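Local structure of prephenate dehydratase (3MWB) at residues Ala69-Ile74 / Phe246-Ala251; Thr38-Ala43 / Met56-Asn61; Thr202-Pro207 / Asp262-Leu267; Leu220-Ser225 / His268-Ala273. The protein probably catalyses the decarboxylating dehydration of prephenate to phenylpyruvate in phenylalanine biosynthesis, and is seen here with L-phenylalanine bound. All coordinates share one frame; numbering follows the deposited sequence.

Contact 1 of 4, residues Ala69-Ile74 / Phe246-Ala251; sequences ATLDAI and FFSIDA. With PHE (phenylalanine), chain D.
Phe246 reaches from the strand to the helix and turns the CZ end of its ring to two oxygens there, Leu71 O and Asp72 OD1. The ring's CG sits between the backbone N and the carbonyl carbon (chi1 68°), which sends CZ across the gap to within 3.8 Å of Leu71 O. The same CZ lies 3.8 Å from Asp72 OD1, which comes in at the ring edge, its carboxylate plane 82° from that of the ring, where the weakly positive ring hydrogens probably suit the carboxylate oxygen. Asp72 OD2 has its stronger partner in Arg236, a salt bridge. Leu71 CD2 grazes Ser248 OG at 4.1 Å.

The polar link goes through one water, which donates to Leu71 O (2.7 Å) and is also hydrogen-bonded to Ser248 OG, a hydroxyl held in addition by Arg232.

Phe247 serves the bound phenylalanine instead. Its ring edge, led by CZ, meets the ligand's CG at 3.6 Å. With an alanine in its place the edge against the ligand would be gone, and the ligand ring would probably be freer to shift in a pocket completed by Asn229 and Leu230 of the second subunit.

Helix 67-73 of the dehydratase part thus abuts strand 245-252 of the ACT sheet, helix 40-48 packing against the former, while helix 215-224 packs against Phe247 and Ile249 of the latter.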
loop_
_atom_site.group_PDB
_atom_site.type_symbol
_atom_site.label_atom_id
_atom_site.label_comp_id
_atom_site.label_asym_id
_atom_site.label_seq_id
_atom_site.Cartn_x
_atom_site.Cartn_y
_atom_site.Cartn_z
ATOM N N ALA A 69 -4.902 -20.515 24.872
ATOM C CA ALA A 69 -5.843 -21.599 24.602
ATOM C C ALA A 69 -7.062 -21.079 23.828
ATOM O O ALA A 69 -7.512 -21.709 22.875
ATOM C CB ALA A 69 -6.280 -22.289 25.887
ATOM N N THR A 70 -7.593 -19.940 24.250
ATOM C CA THR A 70 -8.784 -19.372 23.637
ATOM C C THR A 70 -8.545 -19.001 22.174
ATOM O O THR A 70 -9.337 -19.340 21.309
ATOM C CB THR A 70 -9.258 -18.131 24.399
ATOM O OG1 THR A 70 -9.768 -18.531 25.677
ATOM C CG2 THR A 70 -10.338 -17.404 23.610
ATOM N N LEU A 71 -7.428 -18.329 21.920
ATOM C CA LEU A 71 -7.076 -17.848 20.593
ATOM C C LEU A 71 -6.883 -19.007 19.630
ATOM O O LEU A 71 -7.271 -18.918 18.475
ATOM C CB LEU A 71 -5.805 -16.994 20.658
ATOM C CG LEU A 71 -5.891 -15.724 21.506
ATOM C CD1 LEU A 71 -4.519 -15.047 21.546
ATOM C CD2 LEU A 71 -6.946 -14.783 20.940
ATOM N N ASP A 72 -6.314 -20.107 20.110
ATOM C CA ASP A 72 -6.109 -21.263 19.237
ATOM C C ASP A 72 -7.423 -22.014 19.031
ATOM O O ASP A 72 -7.731 -22.458 17.913
ATOM C CB ASP A 72 -5.003 -22.164 19.800
ATOM C CG ASP A 72 -3.619 -21.544 19.643
ATOM O OD1 ASP A 72 -3.500 -20.544 18.896
ATOM O OD2 ASP A 72 -2.650 -22.062 20.243
ATOM N N ALA A 73 -8.210 -22.129 20.095
ATOM C CA ALA A 73 -9.435 -22.957 20.041
ATOM C C ALA A 73 -10.488 -22.414 19.060
ATOM O O ALA A 73 -11.132 -23.187 18.327
ATOM C CB ALA A 73 -10.026 -23.115 21.428
ATOM N N ILE A 74 -10.640 -21.088 19.030
ATOM C CA ILE A 74 -11.666 -20.448 18.197
ATOM C C ILE A 74 -11.230 -20.300 16.741
ATOM O O ILE A 74 -12.001 -19.832 15.903
ATOM C CB ILE A 74 -12.112 -19.068 18.766
ATOM C CG1 ILE A 74 -10.964 -18.043 18.712
ATOM C CG2 ILE A 74 -12.613 -19.236 20.203
ATOM C CD1 ILE A 74 -11.392 -16.618 19.081
ATOM N N PHE A 246 -2.197 -18.061 11.135
ATOM C CA PHE A 246 -3.427 -17.326 11.019
ATOM C C PHE A 246 -3.357 -16.015 11.794
ATOM O O PHE A 246 -2.538 -15.862 12.694
ATOM C CB PHE A 246 -4.655 -18.166 11.400
ATOM C CG PHE A 246 -4.721 -18.529 12.845
ATOM C CD1 PHE A 246 -5.176 -17.608 13.791
ATOM C CD2 PHE A 246 -4.352 -19.807 13.267
ATOM C CE1 PHE A 246 -5.249 -17.937 15.139
ATOM C CE2 PHE A 246 -4.420 -20.157 14.626
ATOM C CZ PHE A 246 -4.863 -19.224 15.562
ATOM N N PHE A 247 -4.201 -15.068 11.403
ATOM C CA PHE A 247 -4.314 -13.799 12.099
ATOM C C PHE A 247 -5.680 -13.704 12.776
ATOM O O PHE A 247 -6.721 -13.894 12.142
ATOM C CB PHE A 247 -4.090 -12.643 11.136
ATOM C CG PHE A 247 -2.830 -12.778 10.331
ATOM C CD1 PHE A 247 -1.602 -12.516 10.912
ATOM C CD2 PHE A 247 -2.878 -13.183 8.991
ATOM C CE1 PHE A 247 -0.411 -12.652 10.160
ATOM C CE2 PHE A 247 -1.707 -13.295 8.221
ATOM C CZ PHE A 247 -0.466 -13.048 8.819
ATOM N N SER A 248 -5.651 -13.456 14.076
ATOM C CA SER A 248 -6.834 -13.230 14.894
ATOM C C SER A 248 -7.047 -11.715 15.003
ATOM O O SER A 248 -6.148 -10.965 15.423
ATOM C CB SER A 248 -6.609 -13.843 16.274
ATOM O OG SER A 248 -7.797 -13.908 17.044
ATOM N N ILE A 249 -8.219 -11.253 14.590
ATOM C CA ILE A 249 -8.411 -9.815 14.369
ATOM C C ILE A 249 -9.763 -9.353 14.915
ATOM O O ILE A 249 -10.794 -10.002 14.672
ATOM C CB ILE A 249 -8.329 -9.467 12.843
ATOM C CG1 ILE A 249 -6.911 -9.701 12.276
ATOM C CG2 ILE A 249 -8.735 -8.014 12.581
ATOM C CD1 ILE A 249 -6.856 -9.761 10.760
ATOM N N ASP A 250 -9.760 -8.240 15.654
ATOM C CA ASP A 250 -11.018 -7.551 16.022
ATOM C C ASP A 250 -11.085 -6.242 15.260
ATOM O O ASP A 250 -10.120 -5.451 15.294
ATOM C CB ASP A 250 -11.113 -7.245 17.533
ATOM C CG ASP A 250 -11.049 -8.503 18.420
ATOM O OD1 ASP A 250 -11.388 -9.624 17.953
ATOM O OD2 ASP A 250 -10.674 -8.363 19.608
ATOM N N ALA A 251 -12.202 -6.023 14.557
ATOM C CA ALA A 251 -12.473 -4.757 13.855
ATOM C C ALA A 251 -13.623 -4.016 14.506
ATOM O O ALA A 251 -14.519 -4.653 15.106
ATOM C CB ALA A 251 -12.788 -5.029 12.384
HETATM N N PHE D . 5.355 -12.828 6.608
HETATM C CA PHE D . 4.143 -12.081 6.185
HETATM C C PHE D . 4.323 -10.564 6.215
HETATM O O PHE D . 5.396 -10.053 6.520
HETATM C CB PHE D . 2.906 -12.525 6.992
HETATM C CG PHE D . 3.037 -12.386 8.499
HETATM C CD1 PHE D . 2.910 -11.138 9.122
HETATM C CD2 PHE D . 3.228 -13.514 9.297
HETATM C CE1 PHE D . 2.990 -11.010 10.513
HETATM C CE2 PHE D . 3.301 -13.395 10.713
HETATM C CZ PHE D . 3.200 -12.145 11.306
HETATM O OXT PHE D . 3.396 -9.793 5.929
HETATM O O HOH W 1 -8.151 -16.579 17.383
#

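Contact 2 of 4, residues Thr38-Ala43 / Met56-Asn61; sequences TNVNTA and MVPIEN
Val57 and Val40 give up more surface here than any other pair, meeting at about a right angle through Val40 CG2 and Val57 CG1, 4.0 Å apart. On the helix, CG2 of Val40 is the branch opposite the carbonyl carbon, and it also lies 4.1 Å from Pro58 CD, so one methyl touches two successive strand residues. Ala43, one turn further on, adds its CB against the same Val57 CG1 at 4.2 Å.

The segments belong to a beta-alpha-beta crossover of the dehydratase region: helix 40-48 connects strand 33-37 to strand 54-60, which run parallel with strand 8-12 between them. The helix start that carries Val40 is fixed by Asn39 at the N-cap. Its OD1 takes the Thr42 N-H in a straight bond of 2.8 Å (166° at the hydrogen), and Thr42 OG1 donates to the same oxygen from above the carbonyl plane at 2.9 Å. Thr70 of helix 67-73 borders the two valines.

No hydrogen bond joins the segments, so their hold on each other rests on the fit of methyls and a proline ring in a buried layer, while the polar bonds serve to shape the helix end.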
loop_
_atom_site.group_PDB
_atom_site.type_symbol
_atom_site.label_atom_id
_atom_site.label_comp_id
_atom_site.label_asym_id
_atom_site.label_seq_id
_atom_site.Cartn_x
_atom_site.Cartn_y
_atom_site.Cartn_z
ATOM N N THR A 38 -12.516 -27.957 32.886
ATOM C CA THR A 38 -11.079 -28.085 33.130
ATOM C C THR A 38 -10.261 -27.062 32.346
ATOM O O THR A 38 -9.336 -26.453 32.882
ATOM C CB THR A 38 -10.581 -29.491 32.701
ATOM O OG1 THR A 38 -11.224 -30.501 33.487
ATOM C CG2 THR A 38 -9.091 -29.604 32.890
ATOM N N ASN A 39 -10.575 -26.920 31.059
ATOM C CA ASN A 39 -9.834 -26.002 30.199
ATOM C C ASN A 39 -10.723 -25.322 29.174
ATOM O O ASN A 39 -11.916 -25.631 29.061
ATOM C CB ASN A 39 -8.598 -26.694 29.564
ATOM C CG ASN A 39 -8.950 -27.933 28.778
ATOM O OD1 ASN A 39 -9.994 -28.005 28.144
ATOM N ND2 ASN A 39 -8.061 -28.931 28.808
ATOM N N VAL A 40 -10.150 -24.358 28.455
ATOM C CA VAL A 40 -10.884 -23.671 27.415
ATOM C C VAL A 40 -11.445 -24.614 26.342
ATOM O O VAL A 40 -12.603 -24.444 25.937
ATOM C CB VAL A 40 -10.045 -22.500 26.798
ATOM C CG1 VAL A 40 -10.561 -22.117 25.427
ATOM C CG2 VAL A 40 -10.075 -21.310 27.759
ATOM N N ASN A 41 -10.653 -25.584 25.876
ATOM C CA ASN A 41 -11.159 -26.469 24.838
ATOM C C ASN A 41 -12.384 -27.245 25.309
ATOM O O ASN A 41 -13.378 -27.299 24.599
ATOM C CB ASN A 41 -10.112 -27.429 24.271
ATOM C CG ASN A 41 -10.580 -28.058 22.946
ATOM O OD1 ASN A 41 -10.833 -27.342 21.955
ATOM N ND2 ASN A 41 -10.744 -29.383 22.934
ATOM N N THR A 42 -12.314 -27.808 26.516
ATOM C CA THR A 42 -13.434 -28.540 27.110
ATOM C C THR A 42 -14.671 -27.659 27.229
ATOM O O THR A 42 -15.790 -28.123 26.961
ATOM C CB THR A 42 -13.047 -29.146 28.473
ATOM O OG1 THR A 42 -12.010 -30.114 28.264
ATOM C CG2 THR A 42 -14.235 -29.868 29.113
ATOM N N ALA A 43 -14.477 -26.394 27.612
ATOM C CA ALA A 43 -15.603 -25.446 27.682
ATOM C C ALA A 43 -16.276 -25.305 26.321
ATOM O O ALA A 43 -17.517 -25.362 26.206
ATOM C CB ALA A 43 -15.146 -24.058 28.206
HETATM N N MSE A 56 -18.004 -19.130 28.485
HETATM C CA MSE A 56 -17.343 -17.904 28.893
HETATM C C MSE A 56 -15.847 -18.156 29.086
HETATM O O MSE A 56 -15.441 -18.882 30.003
HETATM C CB MSE A 56 -17.954 -17.354 30.183
HETATM C CG MSE A 56 -17.401 -15.979 30.594
HETATM SE SE MSE A 56 -17.912 -14.527 29.337
HETATM C CE MSE A 56 -19.763 -14.166 29.826
ATOM N N VAL A 57 -15.040 -17.546 28.222
ATOM C CA VAL A 57 -13.607 -17.801 28.219
ATOM C C VAL A 57 -12.823 -16.501 28.149
ATOM O O VAL A 57 -13.294 -15.535 27.541
ATOM C CB VAL A 57 -13.205 -18.771 27.071
ATOM C CG1 VAL A 57 -13.858 -20.153 27.274
ATOM C CG2 VAL A 57 -13.576 -18.199 25.685
ATOM N N PRO A 58 -11.622 -16.465 28.763
ATOM C CA PRO A 58 -10.845 -15.227 28.745
ATOM C C PRO A 58 -10.145 -15.046 27.406
ATOM O O PRO A 58 -9.800 -16.033 26.743
ATOM C CB PRO A 58 -9.809 -15.454 29.844
ATOM C CG PRO A 58 -9.560 -16.937 29.835
ATOM C CD PRO A 58 -10.859 -17.588 29.362
ATOM N N ILE A 59 -9.921 -13.794 27.017
ATOM C CA ILE A 59 -9.220 -13.514 25.764
ATOM C C ILE A 59 -8.106 -12.487 25.900
ATOM O O ILE A 59 -7.289 -12.358 24.993
ATOM C CB ILE A 59 -10.188 -13.119 24.603
ATOM C CG1 ILE A 59 -9.433 -13.226 23.255
ATOM C CG2 ILE A 59 -10.815 -11.733 24.871
ATOM C CD1 ILE A 59 -10.253 -13.185 21.973
ATOM N N GLU A 60 -8.069 -11.763 27.018
ATOM C CA GLU A 60 -6.959 -10.849 27.318
ATOM C C GLU A 60 -6.812 -10.612 28.833
ATOM O O GLU A 60 -7.798 -10.373 29.529
ATOM C CB GLU A 60 -7.123 -9.511 26.568
ATOM C CG GLU A 60 -5.995 -8.496 26.793
ATOM C CD GLU A 60 -4.791 -8.621 25.829
ATOM O OE1 GLU A 60 -4.847 -9.423 24.867
ATOM O OE2 GLU A 60 -3.778 -7.888 26.024
ATOM N N ASN A 61 -5.571 -10.694 29.314
ATOM C CA ASN A 61 -5.197 -10.294 30.674
ATOM C C ASN A 61 -5.880 -11.132 31.742
ATOM O O ASN A 61 -6.445 -10.587 32.698
ATOM C CB ASN A 61 -5.499 -8.803 30.923
ATOM C CG ASN A 61 -4.670 -7.867 30.055
ATOM O OD1 ASN A 61 -3.638 -8.258 29.504
ATOM N ND2 ASN A 61 -5.122 -6.613 29.928
#

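Contact 3 of 4, residues Thr202-Pro207 / Asp262-Leu267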
loop_
_atom_site.group_PDB
_atom_site.type_symbol
_atom_site.label_atom_id
_atom_site.label_comp_id
_atom_site.label_asym_id
_atom_site.label_seq_id
_atom_site.Cartn_x
_atom_site.Cartn_y
_atom_site.Cartn_z
ATOM N N THR A 202 -16.380 -6.659 15.357
ATOM C CA THR A 202 -16.436 -7.844 14.518
ATOM C C THR A 202 -15.102 -8.559 14.600
ATOM O O THR A 202 -14.046 -7.937 14.452
ATOM C CB THR A 202 -16.848 -7.515 13.048
ATOM O OG1 THR A 202 -18.190 -7.004 13.018
ATOM C CG2 THR A 202 -16.789 -8.770 12.124
ATOM N N THR A 203 -15.156 -9.869 14.830
ATOM C CA THR A 203 -13.959 -10.702 14.955
ATOM C C THR A 203 -13.877 -11.714 13.807
ATOM O O THR A 203 -14.882 -12.346 13.433
ATOM C CB THR A 203 -13.911 -11.438 16.344
ATOM O OG1 THR A 203 -13.996 -10.486 17.416
ATOM C CG2 THR A 203 -12.609 -12.240 16.523
ATOM N N VAL A 204 -12.671 -11.877 13.272
ATOM C CA VAL A 204 -12.384 -12.857 12.232
ATOM C C VAL A 204 -11.052 -13.567 12.472
ATOM O O VAL A 204 -10.162 -13.048 13.149
ATOM C CB VAL A 204 -12.326 -12.231 10.818
ATOM C CG1 VAL A 204 -13.683 -11.790 10.373
ATOM C CG2 VAL A 204 -11.286 -11.073 10.743
ATOM N N VAL A 205 -10.921 -14.759 11.898
ATOM C CA VAL A 205 -9.641 -15.445 11.901
ATOM C C VAL A 205 -9.272 -15.675 10.457
ATOM O O VAL A 205 -10.040 -16.305 9.719
ATOM C CB VAL A 205 -9.695 -16.795 12.677
ATOM C CG1 VAL A 205 -8.393 -17.628 12.405
ATOM C CG2 VAL A 205 -9.902 -16.544 14.169
ATOM N N VAL A 206 -8.126 -15.137 10.041
ATOM C CA VAL A 206 -7.713 -15.190 8.631
ATOM C C VAL A 206 -6.446 -16.030 8.478
ATOM O O VAL A 206 -5.368 -15.642 8.953
ATOM C CB VAL A 206 -7.504 -13.765 8.014
ATOM C CG1 VAL A 206 -7.270 -13.833 6.494
ATOM C CG2 VAL A 206 -8.700 -12.835 8.377
ATOM N N PRO A 207 -6.581 -17.192 7.813
ATOM C CA PRO A 207 -5.444 -18.035 7.476
ATOM C C PRO A 207 -4.592 -17.345 6.417
ATOM O O PRO A 207 -5.120 -16.775 5.460
ATOM C CB PRO A 207 -6.094 -19.301 6.892
ATOM C CG PRO A 207 -7.506 -19.285 7.398
ATOM C CD PRO A 207 -7.865 -17.822 7.457
ATOM N N ASP A 262 -18.241 -5.409 2.949
ATOM C CA ASP A 262 -17.326 -5.284 1.825
ATOM C C ASP A 262 -15.924 -5.792 2.173
ATOM O O ASP A 262 -15.343 -6.564 1.412
ATOM C CB ASP A 262 -17.282 -3.849 1.302
ATOM C CG ASP A 262 -16.948 -3.786 -0.173
ATOM O OD1 ASP A 262 -17.720 -4.374 -0.975
ATOM O OD2 ASP A 262 -15.925 -3.141 -0.530
ATOM N N ALA A 263 -15.404 -5.386 3.333
ATOM C CA ALA A 263 -14.114 -5.880 3.840
ATOM C C ALA A 263 -14.100 -7.391 4.005
ATOM O O ALA A 263 -13.142 -8.028 3.610
ATOM C CB ALA A 263 -13.737 -5.195 5.164
ATOM N N LEU A 264 -15.168 -7.953 4.587
ATOM C CA LEU A 264 -15.291 -9.394 4.739
ATOM C C LEU A 264 -15.180 -10.104 3.379
ATOM O O LEU A 264 -14.530 -11.147 3.279
ATOM C CB LEU A 264 -16.602 -9.789 5.464
ATOM C CG LEU A 264 -16.700 -9.369 6.952
ATOM C CD1 LEU A 264 -18.148 -9.509 7.480
ATOM C CD2 LEU A 264 -15.691 -10.140 7.856
ATOM N N ALA A 265 -15.820 -9.555 2.356
ATOM C CA ALA A 265 -15.719 -10.145 1.008
ATOM C C ALA A 265 -14.284 -10.107 0.494
ATOM O O ALA A 265 -13.807 -11.084 -0.098
ATOM C CB ALA A 265 -16.661 -9.466 0.034
ATOM N N GLY A 266 -13.599 -9.003 0.744
ATOM C CA GLY A 266 -12.178 -8.843 0.329
ATOM C C GLY A 266 -11.284 -9.877 0.984
ATOM O O GLY A 266 -10.354 -10.404 0.359
ATOM N N LEU A 267 -11.577 -10.159 2.255
ATOM C CA LEU A 267 -10.832 -11.135 3.053
ATOM C C LEU A 267 -11.032 -12.532 2.495
ATOM O O LEU A 267 -10.083 -13.276 2.361
ATOM C CB LEU A 267 -11.277 -11.087 4.532
ATOM C CG LEU A 267 -10.853 -9.900 5.394
ATOM C CD1 LEU A 267 -11.448 -10.034 6.783
ATOM C CD2 LEU A 267 -9.334 -9.778 5.488
#
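Strand 202-207 and helix 262-267 run almost parallel, 17° apart with axes 11.0 Å from each other, and bring Val204 and Val206 against Leu264 and Leu267. This is the helix-on-sheet layer of an ACT domain, a ferredoxin-like beta-alpha-beta-beta-alpha-beta fold: strand 200-207 is the first and an inner strand of the antiparallel sheet, and helix 258-270 is the second of two helices on one face.

Val204 divides its methyls between two helix residues. CG2, in the position between backbone N and carbonyl carbon, reaches Leu267 CD1 tip to tip at 4.1 Å, while CG1 goes to Leu264. Leu267 is the residue with the most surface hidden here, for CD1 is also 4.2 Å from Val206 CG2, so one methyl rests against two valines two places apart on the strand. Its CG is opposite the carbonyl carbon (chi1 -73°), and with an extended chi2 of 178° the methyls are carried down onto the sheet.

Around this apolar layer, Ile219 and Phe223 of helix 215-224 pack on Leu267, and Phe276 of strand 275-281 packs on Leu264. Val306 of the third subunit packs on Leu264 as well. All the close contacts between the two segments are between hydrocarbon groups, and the tightest approach is that of Val204 CG1 to Leu264 CD2, 3.6 Å, the two side chains crossing at a slant.

Contact 4 of 4, residues Leu220-Ser225 / His268-Ala273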
loop_
_atom_site.group_PDB
_atom_site.type_symbol
_atom_site.label_atom_id
_atom_site.label_comp_id
_atom_site.label_asym_id
_atom_site.label_seq_id
_atom_site.Cartn_x
_atom_site.Cartn_y
_atom_site.Cartn_z
ATOM N N LEU A 220 -4.733 -6.681 5.925
ATOM C CA LEU A 220 -5.127 -5.509 6.711
ATOM C C LEU A 220 -5.740 -4.383 5.862
ATOM O O LEU A 220 -6.662 -3.687 6.316
ATOM C CB LEU A 220 -3.960 -5.010 7.552
ATOM C CG LEU A 220 -3.547 -6.010 8.655
ATOM C CD1 LEU A 220 -2.833 -5.324 9.783
ATOM C CD2 LEU A 220 -4.756 -6.778 9.216
ATOM N N ASP A 221 -5.268 -4.257 4.624
ATOM C CA ASP A 221 -5.779 -3.259 3.699
ATOM C C ASP A 221 -7.270 -3.432 3.421
ATOM O O ASP A 221 -7.944 -2.447 3.150
ATOM C CB ASP A 221 -5.005 -3.251 2.372
ATOM C CG ASP A 221 -5.164 -1.936 1.619
ATOM O OD1 ASP A 221 -4.897 -0.881 2.218
ATOM O OD2 ASP A 221 -5.552 -1.952 0.424
ATOM N N GLN A 222 -7.782 -4.665 3.505
ATOM C CA GLN A 222 -9.220 -4.884 3.331
ATOM C C GLN A 222 -10.023 -4.032 4.322
ATOM O O GLN A 222 -11.032 -3.447 3.942
ATOM C CB GLN A 222 -9.594 -6.358 3.448
ATOM C CG GLN A 222 -8.917 -7.271 2.433
ATOM C CD GLN A 222 -9.050 -6.776 1.002
ATOM O OE1 GLN A 222 -10.141 -6.472 0.528
ATOM N NE2 GLN A 222 -7.919 -6.703 0.304
ATOM N N PHE A 223 -9.545 -3.935 5.566
ATOM C CA PHE A 223 -10.130 -3.058 6.583
ATOM C C PHE A 223 -9.737 -1.584 6.390
ATOM O O PHE A 223 -10.601 -0.713 6.360
ATOM C CB PHE A 223 -9.762 -3.540 7.991
ATOM C CG PHE A 223 -10.361 -4.886 8.358
ATOM C CD1 PHE A 223 -11.729 -5.027 8.526
ATOM C CD2 PHE A 223 -9.550 -5.995 8.545
ATOM C CE1 PHE A 223 -12.293 -6.268 8.856
ATOM C CE2 PHE A 223 -10.095 -7.229 8.871
ATOM C CZ PHE A 223 -11.463 -7.367 9.045
ATOM N N ALA A 224 -8.440 -1.308 6.242
ATOM C CA ALA A 224 -7.963 0.073 6.202
ATOM C C ALA A 224 -8.501 0.861 5.003
ATOM O O ALA A 224 -8.906 2.011 5.161
ATOM C CB ALA A 224 -6.422 0.133 6.265
ATOM N N SER A 225 -8.521 0.241 3.817
ATOM C CA SER A 225 -9.020 0.907 2.596
ATOM C C SER A 225 -10.534 1.208 2.617
ATOM O O SER A 225 -11.008 1.962 1.774
ATOM C CB SER A 225 -8.669 0.087 1.341
ATOM O OG SER A 225 -9.495 -1.051 1.236
ATOM N N HIS A 268 -12.277 -12.884 2.193
ATOM C CA HIS A 268 -12.601 -14.201 1.657
ATOM C C HIS A 268 -11.894 -14.419 0.304
ATOM O O HIS A 268 -11.360 -15.509 0.049
ATOM C CB HIS A 268 -14.118 -14.367 1.535
ATOM C CG HIS A 268 -14.545 -15.726 1.081
ATOM N ND1 HIS A 268 -15.069 -16.668 1.945
ATOM C CD2 HIS A 268 -14.575 -16.287 -0.149
ATOM C CE1 HIS A 268 -15.371 -17.761 1.271
ATOM N NE2 HIS A 268 -15.085 -17.556 -0.002
ATOM N N ARG A 269 -11.874 -13.388 -0.549
ATOM C CA ARG A 269 -11.196 -13.507 -1.842
ATOM C C ARG A 269 -9.714 -13.877 -1.670
ATOM O O ARG A 269 -9.225 -14.776 -2.353
ATOM C CB ARG A 269 -11.409 -12.253 -2.714
ATOM C CG ARG A 269 -12.862 -12.107 -3.205
ATOM C CD ARG A 269 -13.087 -10.966 -4.205
ATOM N NE ARG A 269 -12.602 -9.649 -3.770
ATOM C CZ ARG A 269 -13.340 -8.729 -3.154
ATOM N NH1 ARG A 269 -14.614 -8.976 -2.847
ATOM N NH2 ARG A 269 -12.803 -7.556 -2.841
ATOM N N ILE A 270 -9.022 -13.222 -0.745
ATOM C CA ILE A 270 -7.587 -13.500 -0.474
ATOM C C ILE A 270 -7.395 -14.865 0.194
ATOM O O ILE A 270 -6.433 -15.610 -0.106
ATOM C CB ILE A 270 -6.971 -12.447 0.475
ATOM C CG1 ILE A 270 -6.921 -11.064 -0.178
ATOM C CG2 ILE A 270 -5.543 -12.855 0.936
ATOM C CD1 ILE A 270 -6.725 -9.940 0.866
ATOM N N SER A 271 -8.326 -15.171 1.095
ATOM C CA SER A 271 -8.237 -16.336 1.951
ATOM C C SER A 271 -9.645 -16.941 2.153
ATOM O O SER A 271 -10.337 -16.605 3.125
ATOM C CB SER A 271 -7.615 -15.926 3.295
ATOM O OG SER A 271 -7.337 -17.056 4.107
ATOM N N PRO A 272 -10.066 -17.836 1.243
ATOM C CA PRO A 272 -11.416 -18.433 1.303
ATOM C C PRO A 272 -11.729 -19.239 2.577
ATOM O O PRO A 272 -12.910 -19.472 2.883
ATOM C CB PRO A 272 -11.453 -19.358 0.070
ATOM C CG PRO A 272 -10.417 -18.831 -0.844
ATOM C CD PRO A 272 -9.345 -18.217 0.012
ATOM N N ALA A 273 -10.703 -19.678 3.308
ATOM C CA ALA A 273 -10.947 -20.356 4.575
ATOM C C ALA A 273 -11.082 -19.411 5.776
ATOM O O ALA A 273 -11.036 -19.867 6.913
ATOM C CB ALA A 273 -9.882 -21.450 4.845
#
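Gln222 and Ile270 approach from opposite directions and make nearly all of this small contact between the two helices that share one face of the ferredoxin-like ACT domain, 215-224 and 258-270.

Ile270 reaches out in an extended form: CG1 lies opposite the carbonyl carbon (chi1 -66°) and chi2 is close to trans, which puts CD1 at the front. Gln222 does the reverse and folds up. After a first torsion of the same kind its chain bends at chi2 (-51°), folding the amide back toward the residue's own helix, so that CG and NE2 both face the CD1 methyl of Ile270, at 3.8 Å and 3.5 Å respectively. The methyl offers the amide no hydrogen bond; Gln222 OE1 is instead bonded to Arg226, and NE2 only weakly to Glu218 O. These bonds on its own side of the contact fit the folded shape.

Arg269, modelled in two conformers, brushes the amide at most; in the conformer described here its guanidinium makes a cation-pi contact with Phe299 of the third subunit.

With OG between its backbone N and carbonyl carbon (chi1 75°), Ser225 turns the hydroxyl back to donate to Asp221 O at 2.8 Å, while Ser225 N bonds the same oxygen from the opposite face of the carbonyl plane. Beyond the end of helix 258-270 the chain turns back across one face of the His268 ring, which also meets Trp305 of the third subunit; Pro272 CA lies over the centre of that imidazole, 3.9 Å from its plane.

Overall arrangement
Contacts 1, 2 and 3 are buried, whereas contact 4 is only partly so and lies farthest from the chain centre. Contacts 2 and 3 are both helix-on-strand hydrocarbon layers, one in the dehydratase region and one in the ACT domain, their centres 23 Å apart. Contact 1 joins the two regions and is the more polar, using a water and a carboxylate. It touches contact 2 through Thr70 OG1 and Pro58 O (2.7 Å), and contact 3 through neighbouring strands of one sheet. Contacts 3 and 4 share helix 258-270, with centres 6 Å apart; both reach the third subunit, contact 3 with aliphatic side chains, while contact 4 sets a methyl against an amide.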